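Local coordinates for protein chitooligosaccharide oxidase (Gibberella zeae, PDB 6Y0R) that oxidises the C1 hydroxyl of chitooligosaccharides to lactones with a bicovalently bound FAD, reducing molecular oxygen to hydrogen peroxide, at residues Q249-F254 with L374-T379; P347-A352 with L403-Y408. All coordinates share one frame; numbering follows the deposited sequence.

In the fold
Interactions 1 and 2 both lie on the helix-covered face of the seven-stranded antiparallel sheet. Their centres are about 7 Å apart. Strands 371-378 and 403-411 are neighbours in that sheet, and backbone bonds such as D377 N to L404 O (2.7 Å) tie the two contacts together. Both are buried and apolar, with no hydrogen bond across either. Interaction 1 is a helix on a strand and rests on an aromatic ring, a methionine methyl and an isoleucine methyl. Interaction 2 is smaller. It brings the loop ahead of helix 351-367 onto strand 403-411, mainly leucine on leucine. M376 SD meets F405 CZ at 3.4 Å, so the two apolar clusters are continuous.

Interaction 1: residues Q249-F254 with L374-T379; sequences QGLYDF and LQMDIT
F254 of helix 247-260 packs against M376 and I378 of strand 371-378. This is helix-on-sheet packing in the seven-stranded antiparallel sheet, which with its covering helices probably forms the substrate domain, as in related VAO/PCMH-type flavoproteins. The side chain of M376 is about 14 Å from the bound FAD, so the contact is not in the first shell of the cofactor. The helix and strand segments run 31° apart, with their axes 11.1 Å from each other at closest approach. Long side chains bridge that gap.

F254 has the largest share of the contact. Its CG stands anti to the backbone N, which sends the ring toward the strand. I378 lies over one face of this ring. Its CD1 is 3.8 Å from the ring centroid and 24° off the normal, a CH-pi contact. The methyl is displaced toward the rim, and its nearest ring atom is F254 CE2 at 3.5 Å.

M376 meets the same ring differently. Its CE comes in at the edge, near the ring plane, 3.5 Å from F254 CD2. The chain is extended through chi1 and chi2 and then bends at chi3 (75°), which places the methyl beside the ring. M376 and F254 reach out from strand and helix and run alongside each other, pointing opposite ways. The ring is held at one face and one edge by residues two apart on the strand, both on the helix-facing side of the sheet.

F254 also touches M267 and M269 of strand 265-272, so it spans two neighbouring strands. L251, one turn earlier on the helix, is a lesser partner that also packs on F354 and V358 of helix 351-367. Its CD2 reaches M376 CE at 4.0 Å.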
ATOM      1  N   GLN A 249       6.660  -6.429  27.585  1.00 19.98           N
ATOM      2  CA  GLN A 249       8.110  -6.203  27.551  1.00 20.07           C
ATOM      3  C   GLN A 249       8.685  -6.804  26.274  1.00 17.07           C
ATOM      4  O   GLN A 249       9.613  -6.199  25.768  1.00 19.06           O
ATOM      5  CB  GLN A 249       8.834  -6.843  28.734  1.00 21.33           C
ATOM      6  CG  GLN A 249      10.308  -6.485  28.764  1.00 21.53           C
ATOM      7  CD  GLN A 249      10.554  -5.083  29.234  1.00 21.80           C
ATOM      8  OE1 GLN A 249      10.045  -4.662  30.275  1.00 25.57           O
ATOM      9  NE2 GLN A 249      11.317  -4.337  28.463  1.00 22.66           N
ATOM     10  N   GLY A 250       8.127  -7.903  25.768  1.00 18.00           N
ATOM     11  CA  GLY A 250       8.548  -8.486  24.483  1.00 16.95           C
ATOM     12  C   GLY A 250       8.318  -7.491  23.340  1.00 16.11           C
ATOM     13  O   GLY A 250       9.237  -7.250  22.525  1.00 16.23           O
ATOM     14  N   LEU A 251       7.144  -6.860  23.267  1.00 15.95           N
ATOM     15  CA  LEU A 251       6.871  -5.853  22.191  1.00 16.13           C
ATOM     16  C   LEU A 251       7.775  -4.635  22.343  1.00 16.14           C
ATOM     17  O   LEU A 251       8.337  -4.140  21.347  1.00 18.31           O
ATOM     18  CB  LEU A 251       5.403  -5.421  22.250  1.00 17.29           C
ATOM     19  CG  LEU A 251       4.386  -6.509  21.946  1.00 18.15           C
ATOM     20  CD1 LEU A 251       2.983  -6.065  22.346  1.00 18.27           C
ATOM     21  CD2 LEU A 251       4.437  -6.910  20.493  1.00 20.47           C
ATOM     22  N   TYR A 252       7.989  -4.205  23.586  1.00 18.03           N
ATOM     23  CA  TYR A 252       8.861  -3.048  23.838  1.00 18.01           C
ATOM     24  C   TYR A 252      10.290  -3.388  23.419  1.00 16.84           C
ATOM     25  O   TYR A 252      10.943  -2.594  22.771  1.00 17.89           O
ATOM     26  CB  TYR A 252       8.792  -2.628  25.302  1.00 19.17           C
ATOM     27  CG  TYR A 252       9.595  -1.384  25.597  1.00 22.20           C
ATOM     28  CD1 TYR A 252       9.090  -0.134  25.304  1.00 24.76           C
ATOM     29  CD2 TYR A 252      10.846  -1.452  26.180  1.00 24.56           C
ATOM     30  CE1 TYR A 252       9.815   1.011  25.582  1.00 25.89           C
ATOM     31  CE2 TYR A 252      11.602  -0.325  26.428  1.00 24.09           C
ATOM     32  CZ  TYR A 252      11.060   0.917  26.174  1.00 26.71           C
ATOM     33  OH  TYR A 252      11.784   2.049  26.422  1.00 29.22           O
ATOM     34  N   ASP A 253      10.762  -4.587  23.743  1.00 17.93           N
ATOM     35  CA  ASP A 253      12.135  -5.012  23.396  1.00 18.39           C
ATOM     36  C   ASP A 253      12.268  -5.143  21.884  1.00 17.71           C
ATOM     37  O   ASP A 253      13.290  -4.730  21.328  1.00 19.53           O
ATOM     38  CB  ASP A 253      12.501  -6.328  24.043  1.00 19.48           C
ATOM     39  CG  ASP A 253      12.719  -6.225  25.544  1.00 21.76           C
ATOM     40  OD1 ASP A 253      12.937  -5.077  26.047  1.00 25.73           O
ATOM     41  OD2 ASP A 253      12.644  -7.293  26.185  1.00 23.33           O
ATOM     42  N   PHE A 254      11.216  -5.622  21.226  1.00 17.06           N
ATOM     43  CA  PHE A 254      11.180  -5.680  19.748  1.00 16.79           C
ATOM     44  C   PHE A 254      11.360  -4.274  19.181  1.00 17.16           C
ATOM     45  O   PHE A 254      12.181  -4.020  18.291  1.00 16.46           O
ATOM     46  CB  PHE A 254       9.848  -6.303  19.319  1.00 16.77           C
ATOM     47  CG  PHE A 254       9.637  -6.491  17.835  1.00 17.27           C
ATOM     48  CD1 PHE A 254      10.310  -7.465  17.127  1.00 17.96           C
ATOM     49  CD2 PHE A 254       8.739  -5.692  17.163  1.00 18.34           C
ATOM     50  CE1 PHE A 254      10.085  -7.630  15.768  1.00 19.79           C
ATOM     51  CE2 PHE A 254       8.504  -5.863  15.801  1.00 20.36           C
ATOM     52  CZ  PHE A 254       9.199  -6.822  15.099  1.00 18.47           C
ATOM     53  N   LEU A 374      -3.310  -8.645  13.354  1.00 15.64           N
ATOM     54  CA  LEU A 374      -2.647  -7.343  13.145  1.00 17.07           C
ATOM     55  C   LEU A 374      -1.169  -7.604  12.929  1.00 15.32           C
ATOM     56  O   LEU A 374      -0.689  -8.694  13.246  1.00 15.35           O
ATOM     57  CB  LEU A 374      -2.911  -6.384  14.295  1.00 19.25           C
ATOM     58  CG  LEU A 374      -2.348  -6.808  15.643  1.00 19.65           C
ATOM     59  CD1 LEU A 374      -0.940  -6.261  15.834  1.00 19.20           C
ATOM     60  CD2 LEU A 374      -3.268  -6.329  16.757  1.00 22.65           C
ATOM     61  N   GLN A 375      -0.525  -6.633  12.300  1.00 16.11           N
ATOM     62  CA  GLN A 375       0.934  -6.636  12.139  1.00 17.66           C
ATOM     63  C   GLN A 375       1.447  -5.343  12.745  1.00 16.90           C
ATOM     64  O   GLN A 375       0.786  -4.285  12.653  1.00 18.69           O
ATOM     65  CB  GLN A 375       1.388  -6.755  10.682  1.00 19.68           C
ATOM     66  CG  GLN A 375       0.915  -7.978   9.942  1.00 23.99           C
ATOM     67  CD  GLN A 375       1.011  -7.705   8.455  1.00 28.70           C
ATOM     68  OE1 GLN A 375       0.749  -6.593   7.975  1.00 30.55           O
ATOM     69  NE2 GLN A 375       1.426  -8.714   7.718  1.00 32.11           N
ATOM     70  N   MET A 376       2.576  -5.439  13.410  1.00 15.71           N
ATOM     71  CA  MET A 376       3.337  -4.262  13.859  1.00 16.00           C
ATOM     72  C   MET A 376       4.699  -4.247  13.155  1.00 16.84           C
ATOM     73  O   MET A 376       5.531  -5.101  13.455  1.00 15.49           O
ATOM     74  CB  MET A 376       3.546  -4.273  15.369  1.00 17.22           C
ATOM     75  CG  MET A 376       4.220  -3.032  15.825  1.00 19.78           C
ATOM     76  SD  MET A 376       4.361  -2.951  17.587  1.00 24.25           S
ATOM     77  CE  MET A 376       5.670  -4.115  17.850  1.00 23.93           C
ATOM     78  N   ASP A 377       4.864  -3.347  12.195  1.00 16.03           N
ATOM     79  CA  ASP A 377       6.054  -3.290  11.325  1.00 17.85           C
ATOM     80  C   ASP A 377       7.004  -2.239  11.897  1.00 18.42           C
ATOM     81  O   ASP A 377       6.543  -1.151  12.206  1.00 16.74           O
ATOM     82  CB  ASP A 377       5.670  -2.927   9.895  1.00 19.25           C
ATOM     83  CG  ASP A 377       4.545  -3.734   9.250  1.00 25.46           C
ATOM     84  OD1 ASP A 377       4.333  -4.867   9.655  1.00 29.98           O
ATOM     85  OD2 ASP A 377       3.844  -3.163   8.356  1.00 28.33           O
ATOM     86  N   ILE A 378       8.311  -2.517  11.926  1.00 17.27           N
ATOM     87  CA  ILE A 378       9.304  -1.449  12.237  1.00 18.88           C
ATOM     88  C   ILE A 378       9.604  -0.735  10.924  1.00 18.07           C
ATOM     89  O   ILE A 378      10.185  -1.377  10.000  1.00 21.54           O
ATOM     90  CB  ILE A 378      10.580  -2.040  12.893  1.00 20.39           C
ATOM     91  CG1 ILE A 378      10.223  -2.791  14.169  1.00 23.28           C
ATOM     92  CG2 ILE A 378      11.544  -0.894  13.139  1.00 21.99           C
ATOM     93  CD1 ILE A 378      11.172  -3.911  14.532  1.00 28.91           C
ATOM     94  N   THR A 379       9.093   0.478  10.721  1.00 16.59           N
ATOM     95  CA  THR A 379       9.398   1.273   9.511  1.00 15.33           C
ATOM     96  C   THR A 379      10.627   2.155   9.745  1.00 16.72           C
ATOM     97  O   THR A 379      11.248   2.509   8.757  1.00 19.57           O
ATOM     98  CB  THR A 379       8.226   2.173   9.100  1.00 18.51           C
ATOM     99  OG1 THR A 379       7.956   3.136  10.117  1.00 19.81           O
ATOM    100  CG2 THR A 379       6.979   1.366   8.849  1.00 20.10           C
TER

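Interaction 2: residues P347-A352 with L403-Y408; sequences PALTLA and LLFQFY
L349 meets L403 and F405 where the chain leaves edge strand 338-346 and turns into helix 351-367. The contact belongs to the helix-covered face of the antiparallel sheet, as a strand-to-helix connection folding over the neighbouring strand 403-411.

The apolar contacts carry it. L349 lays both CG and CD1 against L403 CD1, and the two methyls are 3.8 Å apart. In both leucines CD1 lies anti to CA (chi2 near 180°), which makes it the outermost methyl. P347 adds its backbone O, not its ring, 4.2 Å from L403 CD1. F405, on the same side of the strand as L403, is met at its ring edge, near the plane, by L349. I432 of helix 420-433 touches both L349 and F405, and Q255 of helix 247-260 touches L349 and L403.

No hydrogen bond crosses the two segments. Backbone bonds of L403 with A346 and F405 with L344 pair this strand with 338-346. T350 is the N-cap of helix 351-367: its side chain caps a backbone N in the first turn and its own N bonds to E353 OE1, a capping box.

The single methyl that touches the ring is L349 CD1, 4.0 Å from F405 CZ.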
ATOM      1  N   PRO A 347       4.635   6.898  16.556  1.00 19.17           N
ATOM      2  CA  PRO A 347       5.984   7.062  17.097  1.00 20.86           C
ATOM      3  C   PRO A 347       6.297   5.886  18.031  1.00 19.55           C
ATOM      4  O   PRO A 347       5.419   5.097  18.380  1.00 18.44           O
ATOM      5  CB  PRO A 347       5.865   8.384  17.860  1.00 22.80           C
ATOM      6  CG  PRO A 347       4.444   8.392  18.322  1.00 22.77           C
ATOM      7  CD  PRO A 347       3.654   7.813  17.159  1.00 21.59           C
ATOM      8  N   ALA A 348       7.535   5.814  18.508  1.00 19.95           N
ATOM      9  CA  ALA A 348       7.894   4.827  19.548  1.00 21.22           C
ATOM     10  C   ALA A 348       6.904   4.915  20.700  1.00 19.61           C
ATOM     11  O   ALA A 348       6.578   6.054  21.161  1.00 22.41           O
ATOM     12  CB  ALA A 348       9.291   5.062  20.047  1.00 22.36           C
ATOM     13  N   LEU A 349       6.543   3.785  21.250  1.00 19.94           N
ATOM     14  CA  LEU A 349       5.566   3.662  22.349  1.00 20.84           C
ATOM     15  C   LEU A 349       6.288   3.383  23.663  1.00 22.45           C
ATOM     16  O   LEU A 349       7.376   2.807  23.653  1.00 24.40           O
ATOM     17  CB  LEU A 349       4.606   2.532  22.009  1.00 20.12           C
ATOM     18  CG  LEU A 349       3.874   2.688  20.669  1.00 21.23           C
ATOM     19  CD1 LEU A 349       2.995   1.499  20.418  1.00 21.92           C
ATOM     20  CD2 LEU A 349       3.062   3.957  20.633  1.00 21.93           C
ATOM     21  N   THR A 350       5.647   3.729  24.757  1.00 22.90           N
ATOM     22  CA  THR A 350       6.182   3.406  26.082  1.00 23.20           C
ATOM     23  C   THR A 350       5.768   1.983  26.437  1.00 23.87           C
ATOM     24  O   THR A 350       4.751   1.471  25.917  1.00 21.68           O
ATOM     25  CB  THR A 350       5.649   4.405  27.121  1.00 22.39           C
ATOM     26  OG1 THR A 350       4.245   4.229  27.172  1.00 25.63           O
ATOM     27  CG2 THR A 350       6.020   5.816  26.731  1.00 26.54           C
ATOM     28  N   LEU A 351       6.365   1.520  27.344  1.00 24.85           N
ATOM     29  CA  LEU A 351       5.993   0.180  27.861  1.00 27.11           C
ATOM     30  C   LEU A 351       4.586   0.265  28.460  1.00 24.88           C
ATOM     31  O   LEU A 351       3.793  -0.626  28.240  1.00 24.96           O
ATOM     32  CB  LEU A 351       7.005  -0.254  28.927  1.00 31.47           C
ATOM     33  CG  LEU A 351       6.776  -1.585  29.652  1.00 35.73           C
ATOM     34  CD1 LEU A 351       6.838  -2.749  28.652  1.00 34.30           C
ATOM     35  CD2 LEU A 351       7.710  -1.834  30.821  1.00 29.93           C
ATOM     36  N   ALA A 352       4.169   1.241  29.085  1.00 27.14           N
ATOM     37  CA  ALA A 352       2.783   1.408  29.582  1.00 28.41           C
ATOM     38  C   ALA A 352       1.791   1.359  28.411  1.00 24.13           C
ATOM     39  O   ALA A 352       0.731   0.747  28.535  1.00 27.46           O
ATOM     40  CB  ALA A 352       2.696   2.707  30.350  1.00 29.40           C
ATOM     41  N   LEU A 403       6.705   2.929  13.859  1.00 15.08           N
ATOM     42  CA  LEU A 403       5.873   1.733  13.749  1.00 15.71           C
ATOM     43  C   LEU A 403       4.781   1.962  12.723  1.00 15.31           C
ATOM     44  O   LEU A 403       4.205   3.067  12.665  1.00 18.36           O
ATOM     45  CB  LEU A 403       5.254   1.407  15.121  1.00 16.73           C
ATOM     46  CG  LEU A 403       6.224   1.220  16.286  1.00 16.71           C
ATOM     47  CD1 LEU A 403       5.431   1.012  17.572  1.00 19.38           C
ATOM     48  CD2 LEU A 403       7.149   0.063  16.039  1.00 17.69           C
ATOM     49  N   LEU A 404       4.464   0.900  12.005  1.00 15.03           N
ATOM     50  CA  LEU A 404       3.270   0.839  11.140  1.00 15.51           C
ATOM     51  C   LEU A 404       2.467  -0.363  11.600  1.00 15.52           C
ATOM     52  O   LEU A 404       2.950  -1.508  11.487  1.00 15.85           O
ATOM     53  CB  LEU A 404       3.662   0.678   9.670  1.00 18.00           C
ATOM     54  CG  LEU A 404       2.508   0.414   8.694  1.00 20.53           C
ATOM     55  CD1 LEU A 404       1.338   1.299   8.990  1.00 27.89           C
ATOM     56  CD2 LEU A 404       2.922   0.592   7.245  1.00 22.80           C
ATOM     57  N   PHE A 405       1.249  -0.132  12.047  1.00 15.86           N
ATOM     58  CA  PHE A 405       0.345  -1.220  12.400  1.00 14.67           C
ATOM     59  C   PHE A 405      -0.701  -1.374  11.278  1.00 15.41           C
ATOM     60  O   PHE A 405      -1.233  -0.344  10.729  1.00 16.53           O
ATOM     61  CB  PHE A 405      -0.448  -0.905  13.669  1.00 14.85           C
ATOM     62  CG  PHE A 405       0.341  -0.847  14.951  1.00 15.55           C
ATOM     63  CD1 PHE A 405       1.043   0.294  15.296  1.00 15.86           C
ATOM     64  CD2 PHE A 405       0.402  -1.943  15.789  1.00 16.61           C
ATOM     65  CE1 PHE A 405       1.775   0.339  16.473  1.00 16.44           C
ATOM     66  CE2 PHE A 405       1.114  -1.886  16.968  1.00 16.37           C
ATOM     67  CZ  PHE A 405       1.797  -0.744  17.312  1.00 16.85           C
ATOM     68  N   GLN A 406      -0.991  -2.638  10.976  1.00 15.64           N
ATOM     69  CA  GLN A 406      -2.124  -3.005  10.122  1.00 16.06           C
ATOM     70  C   GLN A 406      -3.108  -3.843  10.951  1.00 15.82           C
ATOM     71  O   GLN A 406      -2.662  -4.783  11.582  1.00 17.19           O
ATOM     72  CB  GLN A 406      -1.660  -3.750   8.882  1.00 17.98           C
ATOM     73  CG  GLN A 406      -2.860  -4.169   8.071  1.00 18.99           C
ATOM     74  CD  GLN A 406      -2.505  -4.864   6.787  1.00 20.26           C
ATOM     75  OE1 GLN A 406      -1.387  -5.389   6.565  1.00 25.05           O
ATOM     76  NE2 GLN A 406      -3.475  -4.882   5.915  1.00 17.57           N
ATOM     77  N   PHE A 407      -4.381  -3.473  10.970  1.00 14.60           N
ATOM     78  CA  PHE A 407      -5.429  -4.217  11.720  1.00 15.94           C
ATOM     79  C   PHE A 407      -6.435  -4.759  10.711  1.00 16.86           C
ATOM     80  O   PHE A 407      -6.843  -4.003   9.842  1.00 18.14           O
ATOM     81  CB  PHE A 407      -6.155  -3.314  12.719  1.00 16.94           C
ATOM     82  CG  PHE A 407      -5.269  -2.471  13.602  1.00 16.18           C
ATOM     83  CD1 PHE A 407      -4.680  -3.020  14.732  1.00 16.86           C
ATOM     84  CD2 PHE A 407      -4.950  -1.164  13.258  1.00 16.32           C
ATOM     85  CE1 PHE A 407      -3.876  -2.256  15.564  1.00 17.46           C
ATOM     86  CE2 PHE A 407      -4.155  -0.389  14.106  1.00 16.54           C
ATOM     87  CZ  PHE A 407      -3.591  -0.955  15.227  1.00 16.25           C
ATOM     88  N   TYR A 408      -6.781  -6.033  10.812  1.00 15.86           N
ATOM     89  CA  TYR A 408      -7.560  -6.734   9.761  1.00 17.32           C
ATOM     90  C   TYR A 408      -8.594  -7.654  10.407  1.00 20.31           C
ATOM     91  O   TYR A 408      -8.269  -8.314  11.409  1.00 21.51           O
ATOM     92  CB  TYR A 408      -6.597  -7.494   8.868  1.00 19.12           C
ATOM     93  CG  TYR A 408      -7.012  -7.810   7.463  1.00 21.52           C
ATOM     94  CD1 TYR A 408      -7.755  -8.944   7.189  1.00 24.50           C
ATOM     95  CD2 TYR A 408      -6.520  -7.067   6.399  1.00 23.81           C
ATOM     96  CE1 TYR A 408      -8.062  -9.327   5.884  1.00 25.04           C
ATOM     97  CE2 TYR A 408      -6.838  -7.418   5.094  1.00 24.14           C
ATOM     98  CZ  TYR A 408      -7.586  -8.555   4.831  1.00 26.81           C
ATOM     99  OH  TYR A 408      -7.848  -8.876   3.532  1.00 24.30           O
TER